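Local coordinates for protein chitinase (Chromobacterium violaceum, PDB 4TXG) that probably hydrolyses the glycosidic bonds of chitin as a family 18 glycoside hydrolase and is likely to bind chitin as well, at residues E222-L227 and Y239-P244. Numbering follows the deposited sequence.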
# COMPACT_ATOMS: atom_id res chain seq x y z
N GLU A 222 -16.78 -25.47 -10.61
CA GLU A 222 -17.07 -26.75 -9.97
C GLU A 222 -16.14 -27.01 -8.78
O GLU A 222 -14.94 -26.72 -8.84
CB GLU A 222 -16.96 -27.90 -10.98
CG GLU A 222 -17.91 -27.80 -12.17
CD GLU A 222 -17.35 -26.98 -13.33
OE1 GLU A 222 -16.25 -26.40 -13.20
OE2 GLU A 222 -18.02 -26.91 -14.38
N MET A 223 -16.71 -27.56 -7.71
CA MET A 223 -15.97 -27.83 -6.49
C MET A 223 -15.13 -29.09 -6.63
O MET A 223 -15.55 -30.07 -7.24
CB MET A 223 -16.92 -27.97 -5.30
CG MET A 223 -17.64 -26.67 -4.93
SD MET A 223 -16.51 -25.46 -4.22
CE MET A 223 -16.82 -24.03 -5.25
N ASP A 224 -13.92 -29.05 -6.07
CA ASP A 224 -13.08 -30.23 -5.91
C ASP A 224 -13.56 -30.96 -4.65
O ASP A 224 -13.41 -30.45 -3.55
CB ASP A 224 -11.61 -29.83 -5.80
CG ASP A 224 -10.66 -31.01 -5.58
OD1 ASP A 224 -11.10 -32.15 -5.31
OD2 ASP A 224 -9.43 -30.79 -5.66
N ALA A 225 -14.12 -32.15 -4.83
CA ALA A 225 -14.67 -32.90 -3.71
C ALA A 225 -13.60 -33.37 -2.72
O ALA A 225 -13.93 -33.80 -1.61
CB ALA A 225 -15.46 -34.11 -4.22
N SER A 226 -12.33 -33.31 -3.12
CA SER A 226 -11.24 -33.84 -2.30
C SER A 226 -10.68 -32.81 -1.32
O SER A 226 -9.79 -33.12 -0.52
CB SER A 226 -10.11 -34.39 -3.19
OG SER A 226 -9.25 -33.35 -3.65
N LEU A 227 -11.20 -31.58 -1.35
CA LEU A 227 -10.79 -30.57 -0.38
C LEU A 227 -11.83 -30.46 0.73
O LEU A 227 -13.02 -30.52 0.46
CB LEU A 227 -10.62 -29.21 -1.06
CG LEU A 227 -9.61 -29.20 -2.21
CD1 LEU A 227 -9.60 -27.84 -2.90
CD2 LEU A 227 -8.24 -29.55 -1.68
N TYR A 239 -7.28 -23.78 -9.06
CA TYR A 239 -6.67 -23.04 -10.16
C TYR A 239 -5.17 -22.89 -9.97
O TYR A 239 -4.43 -22.85 -10.95
CB TYR A 239 -7.35 -21.68 -10.34
CG TYR A 239 -8.60 -21.79 -11.17
CD1 TYR A 239 -9.81 -22.12 -10.60
CD2 TYR A 239 -8.56 -21.59 -12.55
CE1 TYR A 239 -10.96 -22.25 -11.37
CE2 TYR A 239 -9.70 -21.71 -13.33
CZ TYR A 239 -10.90 -22.05 -12.73
OH TYR A 239 -12.03 -22.17 -13.51
N LYS A 240 -4.72 -22.84 -8.72
CA LYS A 240 -3.28 -22.77 -8.48
C LYS A 240 -2.55 -23.99 -9.01
O LYS A 240 -1.37 -23.91 -9.35
CB LYS A 240 -2.98 -22.58 -6.99
CG LYS A 240 -3.28 -21.18 -6.51
CD LYS A 240 -2.30 -20.72 -5.46
CE LYS A 240 -2.45 -21.47 -4.17
NZ LYS A 240 -1.49 -20.95 -3.15
N ARG A 241 -3.24 -25.13 -9.11
CA ARG A 241 -2.61 -26.32 -9.67
C ARG A 241 -2.31 -26.15 -11.16
O ARG A 241 -1.32 -26.66 -11.67
CB ARG A 241 -3.51 -27.55 -9.48
CG ARG A 241 -3.84 -27.84 -8.03
CD ARG A 241 -4.73 -29.05 -7.95
NE ARG A 241 -5.17 -29.34 -6.60
CZ ARG A 241 -6.38 -29.81 -6.32
NH1 ARG A 241 -7.25 -30.02 -7.30
NH2 ARG A 241 -6.72 -30.06 -5.07
N LYS A 242 -3.18 -25.41 -11.84
CA LYS A 242 -3.00 -25.14 -13.26
C LYS A 242 -2.00 -24.01 -13.48
O LYS A 242 -1.32 -23.96 -14.51
CB LYS A 242 -4.36 -24.81 -13.90
CG LYS A 242 -4.30 -24.43 -15.37
CD LYS A 242 -3.76 -25.55 -16.24
CE LYS A 242 -3.84 -25.16 -17.71
NZ LYS A 242 -5.20 -24.64 -18.06
N TYR A 243 -1.89 -23.13 -12.50
CA TYR A 243 -0.96 -21.99 -12.56
C TYR A 243 -0.06 -21.95 -11.33
O TYR A 243 -0.24 -21.10 -10.46
CB TYR A 243 -1.75 -20.69 -12.69
CG TYR A 243 -2.65 -20.66 -13.89
CD1 TYR A 243 -2.19 -20.20 -15.12
CD2 TYR A 243 -3.97 -21.10 -13.81
CE1 TYR A 243 -3.01 -20.18 -16.23
CE2 TYR A 243 -4.80 -21.08 -14.91
CZ TYR A 243 -4.31 -20.62 -16.12
OH TYR A 243 -5.13 -20.60 -17.22
N PRO A 244 0.93 -22.86 -11.26
CA PRO A 244 1.67 -23.14 -10.01
C PRO A 244 2.58 -22.02 -9.53
O PRO A 244 3.07 -22.05 -8.39
CB PRO A 244 2.50 -24.38 -10.38
CG PRO A 244 2.67 -24.29 -11.86
CD PRO A 244 1.38 -23.71 -12.37
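Asp-224 and Arg-241 form a salt bridge on the surface of the family 18 TIM-barrel domain, tying a type I beta turn, Asp-224 to Leu-227, to the last turn of helix 231-242, which the same loop leads into. The grip is end-on, with both terminal nitrogens on one acceptor: NH1 and NH2 of Arg-241 both donate to Asp-224 OD2, at 2.8 Å from NH1 and 2.9 Å from NH2. Both bonds are bent, with N-H...O angles near 144°, as expected when two nitrogens converge on one oxygen. That oxygen lies almost in the guanidinium plane, yet the carboxylate itself is twisted 74° from it. The extended chain of Arg-241 from CG to NE carries the group across to the loop. With chi1 at 178° the Asp-224 carboxylate is swung beside its own carbonyl carbon, where OD2 faces the arginine and OD1 accepts from Ser-226 N at 2.8 Å in an Asx turn; the hydroxyl of Ser-226 donates to the same oxygen, so both carboxylate oxygens are held, each by two donors. Around the salt bridge the packing is loose: only 97 Å² is buried, Arg-241 and Ser-226 remain exposed, and the backbones stay 10.5 Å apart between Asp-224 CA and Tyr-239 CA. The nearest apolar atom is Leu-227 CD2, 3.8 Å from Arg-241 NH2 at the guanidinium edge.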